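Local coordinates for protein transcriptional regulator (Bacillus subtilis, PDB 1VI0) that represses transcription of genes for fatty acid transport and beta-oxidation as a DNA-binding homodimer, its binding to DNA being inhibited by long-chain fatty acyl-CoA, at residues Ser32-Gln37 against Gly43-Tyr48; Gly134-Gly139 against Gly143-Gly148. All coordinates share one frame; numbering follows the deposited sequence. Where two conformers were deposited one is given.

Interactions 1 and 2 lie on opposite sides of the chain's centre, with their own centres 47 Å apart and their nearest atoms about 32 Å apart, so neither touches the other. Interaction 1 (32-37 with 43-48) packs the two helices of the predicted helix-turn-helix and is purely apolar. Interaction 2 (134-139 with 143-148) closes the end of helix 115-141 in the C-terminal region, where backbone hydrogen bonds to Gly-139 O are joined by the packing of Ile-145 on Gly-139, and the second subunit packs on the loop. The bound dodecyl-CoA is about 11 Å from the side chain of Leu-136 in interaction 2. Along the chain interaction 1 is complete before interaction 2 begins.

Interaction 1 of 2, residues Ser32-Gln37 against Gly43-Tyr48; sequences SKIAKQ and GTIYLY
Ile-45 projects from helix 42-48 toward helix 31-38 and meets the flank formed by Ala-35 and Ile-34. Its CG1 branch does the touching: Ile-45 CG1 lies 3.9 Å from Ala-35 CB, a methylene against a methyl. One bond further on, Ile-45 CD1 passes alongside the alanine to within 4.0 Å of Ala-35 CA, so it rests on the helix backbone as well as on the side chain. The torsions account for this path. CG1 stands beside the backbone N, opposite the carbonyl carbon (chi1 -57°), and a second turn in the same sense (chi2 -60°) turns CD1 off the alanine methyl, past Ala-35 CA, in the direction of Ile-34. There the approach is looser, with Ile-34 CG2 at 4.4 Å from Ile-45 CD1, methyl to methyl.

The small alanine side chain is consistent with the close approach of the backbones, 6.6 Å between Ala-35 CA and Ile-45 CA. No hydrogen bond joins the two segments; 99 Å² of surface, counted over both sides, is buried between them, and all three touching residues are buried. Ile-13 of helix 9-24 and Ile-55 of helix 52-75 also pack on Ile-45, while Ile-34 shares Ile-55. The contact therefore belongs to a small apolar core made by four helices. Two short helices joined by a tight turn and held by such a core are characteristic of the helix-turn-helix of TetR-family repressors, consistent with the DNA-binding motif predicted here.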
ATOM      1  N   SER A  32     -29.169  -0.173   1.314  1.00 33.71           N
ATOM      2  CA  SER A  32     -30.151  -0.568   2.306  1.00 35.59           C
ATOM      3  C   SER A  32     -29.517  -0.824   3.669  1.00 35.07           C
ATOM      4  O   SER A  32     -30.078  -0.416   4.677  1.00 35.43           O
ATOM      5  CB  SER A  32     -30.932  -1.803   1.858  1.00 38.03           C
ATOM      6  OG  SER A  32     -30.085  -2.958   1.884  1.00 44.29           O
ATOM      7  N   LYS A  33     -28.363  -1.492   3.706  1.00 37.95           N
ATOM      8  CA  LYS A  33     -27.690  -1.798   4.975  1.00 38.62           C
ATOM      9  C   LYS A  33     -27.207  -0.521   5.653  1.00 37.39           C
ATOM     10  O   LYS A  33     -27.321  -0.357   6.871  1.00 38.53           O
ATOM     11  CB  LYS A  33     -26.523  -2.767   4.723  1.00 43.07           C
ATOM     12  CG  LYS A  33     -26.924  -4.028   3.966  1.00 45.31           C
ATOM     13  CD  LYS A  33     -25.799  -5.050   3.913  1.00 47.15           C
ATOM     14  CE  LYS A  33     -26.118  -6.139   2.888  1.00 49.23           C
ATOM     15  NZ  LYS A  33     -27.514  -6.646   3.080  1.00 51.00           N
ATOM     16  N   ILE A  34     -26.695   0.420   4.853  1.00 35.43           N
ATOM     17  CA  ILE A  34     -26.217   1.708   5.371  1.00 32.39           C
ATOM     18  C   ILE A  34     -27.378   2.521   5.914  1.00 31.75           C
ATOM     19  O   ILE A  34     -27.310   3.104   7.005  1.00 30.54           O
ATOM     20  CB  ILE A  34     -25.455   2.476   4.271  1.00 29.67           C
ATOM     21  CG1 ILE A  34     -24.268   1.645   3.789  1.00 26.43           C
ATOM     22  CG2 ILE A  34     -25.047   3.857   4.763  1.00 23.98           C
ATOM     23  CD1 ILE A  34     -23.473   2.217   2.660  1.00 31.04           C
ATOM     24  N   ALA A  35     -28.478   2.555   5.138  1.00 30.25           N
ATOM     25  CA  ALA A  35     -29.695   3.231   5.567  1.00 31.74           C
ATOM     26  C   ALA A  35     -30.179   2.709   6.926  1.00 33.21           C
ATOM     27  O   ALA A  35     -30.385   3.492   7.848  1.00 33.76           O
ATOM     28  CB  ALA A  35     -30.790   3.035   4.510  1.00 30.02           C
ATOM     29  N   LYS A  36     -30.248   1.396   7.059  1.00 35.34           N
ATOM     30  CA  LYS A  36     -30.637   0.758   8.321  1.00 37.81           C
ATOM     31  C   LYS A  36     -29.699   1.188   9.429  1.00 38.97           C
ATOM     32  O   LYS A  36     -30.122   1.773  10.434  1.00 41.14           O
ATOM     33  CB  LYS A  36     -30.596  -0.767   8.157  1.00 39.90           C
ATOM     34  N   GLN A  37     -28.385   1.037   9.185  1.00 36.43           N
ATOM     35  CA  GLN A  37     -27.398   1.495  10.149  1.00 36.38           C
ATOM     36  C   GLN A  37     -27.570   2.951  10.503  1.00 34.37           C
ATOM     37  O   GLN A  37     -27.443   3.315  11.698  1.00 36.26           O
ATOM     38  CB  GLN A  37     -25.972   1.215   9.640  1.00 36.31           C
ATOM     39  CG  GLN A  37     -24.904   1.840  10.549  1.00 40.16           C
ATOM     40  CD  GLN A  37     -24.786   1.089  11.860  1.00 41.91           C
ATOM     41  OE1 GLN A  37     -24.957  -0.134  11.897  1.00 41.64           O
ATOM     42  NE2 GLN A  37     -24.486   1.823  12.932  1.00 42.85           N
ATOM     43  N   GLY A  43     -34.357   6.056   0.377  1.00 33.99           N
ATOM     44  CA  GLY A  43     -34.535   7.267  -0.386  1.00 33.15           C
ATOM     45  C   GLY A  43     -33.793   8.449   0.174  1.00 32.16           C
ATOM     46  O   GLY A  43     -33.466   9.386  -0.578  1.00 31.83           O
ATOM     47  N   THR A  44     -33.540   8.499   1.485  1.00 31.99           N
ATOM     48  CA  THR A  44     -32.772   9.624   2.033  1.00 30.88           C
ATOM     49  C   THR A  44     -31.277   9.483   1.717  1.00 27.86           C
ATOM     50  O   THR A  44     -30.621  10.523   1.549  1.00 31.19           O
ATOM     51  CB  THR A  44     -32.953   9.790   3.541  1.00 32.72           C
ATOM     52  OG1 THR A  44     -34.367   9.979   3.829  1.00 34.83           O
ATOM     53  CG2 THR A  44     -32.206  11.021   4.047  1.00 35.52           C
ATOM     54  N   ILE A  45     -30.796   8.286   1.492  1.00 29.43           N
ATOM     55  CA  ILE A  45     -29.387   8.096   1.092  1.00 28.43           C
ATOM     56  C   ILE A  45     -29.174   8.698  -0.288  1.00 27.57           C
ATOM     57  O   ILE A  45     -28.293   9.507  -0.558  1.00 28.53           O
ATOM     58  CB  ILE A  45     -29.012   6.608   1.027  1.00 31.05           C
ATOM     59  CG1 ILE A  45     -29.245   5.865   2.325  1.00 33.93           C
ATOM     60  CG2 ILE A  45     -27.550   6.475   0.589  1.00 28.99           C
ATOM     61  CD1 ILE A  45     -28.431   6.438   3.480  1.00 39.97           C
ATOM     62  N   TYR A  46     -30.088   8.351  -1.213  1.00 27.72           N
ATOM     63  CA  TYR A  46     -30.054   8.832  -2.570  1.00 27.53           C
ATOM     64  C   TYR A  46     -30.280  10.312  -2.710  1.00 25.16           C
ATOM     65  O   TYR A  46     -29.783  10.997  -3.600  1.00 27.37           O
ATOM     66  CB  TYR A  46     -31.049   8.051  -3.453  1.00 26.19           C
ATOM     67  CG  TYR A  46     -30.600   6.627  -3.643  1.00 25.26           C
ATOM     68  CD1 TYR A  46     -29.368   6.341  -4.221  1.00 25.76           C
ATOM     69  CD2 TYR A  46     -31.423   5.581  -3.212  1.00 27.85           C
ATOM     70  CE1 TYR A  46     -28.975   5.016  -4.374  1.00 24.38           C
ATOM     71  CE2 TYR A  46     -31.026   4.268  -3.363  1.00 27.48           C
ATOM     72  CZ  TYR A  46     -29.806   4.006  -3.952  1.00 24.80           C
ATOM     73  OH  TYR A  46     -29.437   2.708  -4.142  1.00 28.84           O
ATOM     74  N   LEU A  47     -30.981  10.913  -1.738  1.00 26.87           N
ATOM     75  CA  LEU A  47     -31.122  12.377  -1.759  1.00 30.15           C
ATOM     76  C   LEU A  47     -29.744  13.013  -1.676  1.00 30.34           C
ATOM     77  O   LEU A  47     -29.508  14.069  -2.243  1.00 29.59           O
ATOM     78  CB  LEU A  47     -32.013  12.771  -0.599  1.00 32.46           C
ATOM     79  CG  LEU A  47     -32.594  14.155  -0.453  1.00 36.97           C
ATOM     80  CD1 LEU A  47     -31.707  14.999   0.452  1.00 38.98           C
ATOM     81  CD2 LEU A  47     -32.862  14.874  -1.759  1.00 34.46           C
ATOM     82  N   TYR A  48     -28.754  12.330  -1.076  1.00 30.11           N
ATOM     83  CA  TYR A  48     -27.419  12.930  -0.970  1.00 30.16           C
ATOM     84  C   TYR A  48     -26.368  12.280  -1.824  1.00 28.60           C
ATOM     85  O   TYR A  48     -25.325  12.950  -2.098  1.00 28.32           O
ATOM     86  CB  TYR A  48     -26.982  12.853   0.524  1.00 28.97           C
ATOM     87  CG  TYR A  48     -27.843  13.752   1.400  1.00 30.10           C
ATOM     88  CD1 TYR A  48     -27.646  15.124   1.353  1.00 32.23           C
ATOM     89  CD2 TYR A  48     -28.776  13.249   2.271  1.00 32.20           C
ATOM     90  CE1 TYR A  48     -28.387  15.979   2.152  1.00 33.82           C
ATOM     91  CE2 TYR A  48     -29.528  14.088   3.080  1.00 34.58           C
ATOM     92  CZ  TYR A  48     -29.320  15.439   3.023  1.00 34.68           C
ATOM     93  OH  TYR A  48     -30.060  16.321   3.804  1.00 36.66           O
TER

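Interaction 2 of 2, residues Gly134-Gly139 against Gly143-Gly148; sequences GILTEG and GEIKEG
Two first torsions send Ile-145 and Glu-144 to different targets. A chi1 of -66° in Ile-145 points CG1 away from its own carbonyl and lays this branch against the backbone of Gly-139: Ile-145 CG1 is 3.5 Å from Gly-139 C and 3.6 Å from Gly-139 CA. The approach is tight, and the branch occupies the side of Gly-139 on which a side chain would project, a position this glycine leaves to it. The same branch also meets the preceding turn, with Ile-145 CD1 at 4.4 Å from Leu-136 CD2, methyl to methyl. Leu-136 in turn packs on Ala-154 of helix 151-171.

Helix 115-141 is terminated by a Schellman motif, with Gly-143 at positive phi (79°) turning the chain out of the helix. Its characteristic six-to-one bond runs from Glu-144 N to Gly-139 O at 2.9 Å; the donor lies in the carbonyl plane. A weak second bond reaches the same acceptor, with Ile-145 N at 3.3 Å from Gly-139 O. Ser-142 OG, in the intervening turn, also hydrogen-bonds to Gly-139 O.

In one of its two modelled conformers, Glu-144 is extended, with CG trans to the backbone N (chi1 179°). This carries its carboxylate alongside Gly-139 to the start of helix 81-97, where OE1 accepts a hydrogen bond from Ala-81 N and OE2 one from Lys-82 N. In this conformer the pair of bonds would fix the rotation of the carboxylate, and the nearby helix start probably favours its negative charge. Beyond the turn, Ile-193 of the second subunit packs on Ile-145, and the backbones of Glu-144 and Lys-146 hydrogen-bond to that subunit, placing this loop at the dimer interface.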
ATOM      1  N   GLY A 134       5.410  20.051  -0.650  1.00 15.18           N
ATOM      2  CA  GLY A 134       5.693  21.434  -0.158  1.00 15.48           C
ATOM      3  C   GLY A 134       6.665  21.337   1.027  1.00 17.52           C
ATOM      4  O   GLY A 134       7.569  22.145   1.213  1.00 18.63           O
ATOM      5  N   ILE A 135       6.439  20.417   1.962  1.00 16.07           N
ATOM      6  CA  ILE A 135       7.436  20.273   3.067  1.00 16.29           C
ATOM      7  C   ILE A 135       8.819  20.040   2.519  1.00 15.69           C
ATOM      8  O   ILE A 135       9.829  20.637   2.885  1.00 18.65           O
ATOM      9  CB  ILE A 135       7.001  19.132   4.016  1.00 14.47           C
ATOM     10  CG1 ILE A 135       5.730  19.469   4.769  1.00 15.55           C
ATOM     11  CG2 ILE A 135       8.178  18.783   4.924  1.00 17.41           C
ATOM     12  CD1 ILE A 135       5.088  18.250   5.448  1.00 20.90           C
ATOM     13  N   LEU A 136       8.985  19.157   1.522  1.00 15.06           N
ATOM     14  CA  LEU A 136      10.239  18.798   0.907  1.00 15.55           C
ATOM     15  C   LEU A 136      10.859  20.014   0.167  1.00 16.22           C
ATOM     16  O   LEU A 136      12.027  20.265   0.285  1.00 15.03           O
ATOM     17  CB  LEU A 136      10.028  17.628  -0.054  1.00 16.40           C
ATOM     18  CG  LEU A 136       9.731  16.273   0.647  1.00 13.43           C
ATOM     19  CD1 LEU A 136       9.299  15.194  -0.337  1.00 14.68           C
ATOM     20  CD2 LEU A 136      10.979  15.898   1.440  1.00 19.85           C
ATOM     21  N   THR A 137      10.029  20.681  -0.648  1.00 17.08           N
ATOM     22  CA  THR A 137      10.589  21.811  -1.454  1.00 16.46           C
ATOM     23  C   THR A 137      10.963  23.006  -0.579  1.00 13.91           C
ATOM     24  O   THR A 137      11.947  23.675  -0.869  1.00 16.58           O
ATOM     25  CB  THR A 137       9.693  22.208  -2.627  1.00 14.13           C
ATOM     26  OG1 THR A 137       8.402  22.577  -2.191  1.00 17.85           O
ATOM     27  CG2 THR A 137       9.638  21.049  -3.632  1.00 15.86           C
ATOM     28  N   GLU A 138      10.216  23.186   0.489  1.00 16.76           N
ATOM     29  CA  GLU A 138      10.609  24.260   1.453  1.00 19.57           C
ATOM     30  C   GLU A 138      11.954  23.853   2.050  1.00 20.18           C
ATOM     31  O   GLU A 138      12.867  24.629   2.239  1.00 18.33           O
ATOM     32  CB  GLU A 138       9.570  24.288   2.567  1.00 20.98           C
ATOM     33  CG  GLU A 138       8.287  24.989   2.239  1.00 21.71           C
ATOM     34  CD  GLU A 138       7.194  24.767   3.251  1.00 30.39           C
ATOM     35  OE1 GLU A 138       7.499  24.211   4.335  1.00 34.19           O
ATOM     36  OE2 GLU A 138       6.027  25.124   2.979  1.00 30.06           O
ATOM     37  N   GLY A 139      12.037  22.557   2.435  1.00 17.79           N
ATOM     38  CA  GLY A 139      13.276  22.029   3.004  1.00 18.69           C
ATOM     39  C   GLY A 139      14.451  22.156   2.055  1.00 20.66           C
ATOM     40  O   GLY A 139      15.599  22.327   2.460  1.00 21.69           O
ATOM     41  N   GLY A 143      17.990  24.357   2.607  1.00 22.59           N
ATOM     42  CA  GLY A 143      19.238  23.586   2.767  1.00 22.68           C
ATOM     43  C   GLY A 143      19.077  22.504   3.820  1.00 21.80           C
ATOM     44  O   GLY A 143      20.077  21.830   4.193  1.00 24.49           O
ATOM     45  N   GLU A 144      17.860  22.177   4.230  1.00 21.34           N
ATOM     46  CA  GLU A 144      17.671  21.086   5.233  1.00 21.52           C
ATOM     47  C   GLU A 144      17.563  19.728   4.573  1.00 23.59           C
ATOM     48  O   GLU A 144      17.703  18.672   5.265  1.00 24.12           O
ATOM     49  CB  GLU A 144      16.377  21.303   6.025  1.00 20.30           C
ATOM     50  CG  GLU A 144      16.096  20.209   7.055  0.50 21.99           C
ATOM     51  CD  GLU A 144      14.760  20.370   7.738  0.50 21.24           C
ATOM     52  OE1 GLU A 144      14.057  21.340   7.392  0.50 25.35           O
ATOM     53  OE2 GLU A 144      14.393  19.527   8.579  0.50 14.07           O
ATOM     54  N   ILE A 145      17.299  19.640   3.289  1.00 21.66           N
ATOM     55  CA  ILE A 145      17.045  18.351   2.615  1.00 21.64           C
ATOM     56  C   ILE A 145      18.232  17.945   1.772  1.00 23.88           C
ATOM     57  O   ILE A 145      18.881  18.778   1.151  1.00 22.32           O
ATOM     58  CB  ILE A 145      15.774  18.463   1.749  1.00 21.75           C
ATOM     59  CG1 ILE A 145      14.545  18.660   2.617  1.00 19.92           C
ATOM     60  CG2 ILE A 145      15.583  17.265   0.828  1.00 22.48           C
ATOM     61  CD1 ILE A 145      14.313  17.665   3.700  1.00 23.66           C
ATOM     62  N   LYS A 146      18.534  16.653   1.759  1.00 23.49           N
ATOM     63  CA  LYS A 146      19.689  16.097   1.073  1.00 26.26           C
ATOM     64  C   LYS A 146      19.757  16.531  -0.386  1.00 26.14           C
ATOM     65  O   LYS A 146      18.781  16.359  -1.125  1.00 24.16           O
ATOM     66  CB  LYS A 146      19.545  14.556   1.086  1.00 29.95           C
ATOM     67  CG  LYS A 146      20.618  13.840   0.318  1.00 34.11           C
ATOM     68  CD  LYS A 146      21.468  12.939   1.194  1.00 34.99           C
ATOM     69  CE  LYS A 146      21.828  11.671   0.457  1.00 33.06           C
ATOM     70  NZ  LYS A 146      22.696  11.934  -0.723  1.00 39.84           N
ATOM     71  N   GLU A 147      20.926  16.979  -0.823  1.00 28.12           N
ATOM     72  CA  GLU A 147      21.076  17.341  -2.236  1.00 25.80           C
ATOM     73  C   GLU A 147      20.856  16.135  -3.109  1.00 23.07           C
ATOM     74  O   GLU A 147      21.218  14.985  -2.796  1.00 24.34           O
ATOM     75  CB  GLU A 147      22.434  17.971  -2.486  1.00 35.09           C
ATOM     76  CG  GLU A 147      22.529  18.828  -3.730  1.00 41.28           C
ATOM     77  CD  GLU A 147      23.914  18.846  -4.347  1.00 48.81           C
ATOM     78  OE1 GLU A 147      24.908  18.807  -3.576  1.00 49.31           O
ATOM     79  OE2 GLU A 147      24.016  18.915  -5.606  1.00 49.46           O
ATOM     80  N   GLY A 148      20.195  16.328  -4.248  1.00 22.12           N
ATOM     81  CA  GLY A 148      19.977  15.224  -5.181  1.00 23.62           C
ATOM     82  C   GLY A 148      18.727  14.405  -4.919  1.00 24.96           C
ATOM     83  O   GLY A 148      18.394  13.501  -5.718  1.00 27.74           O
TER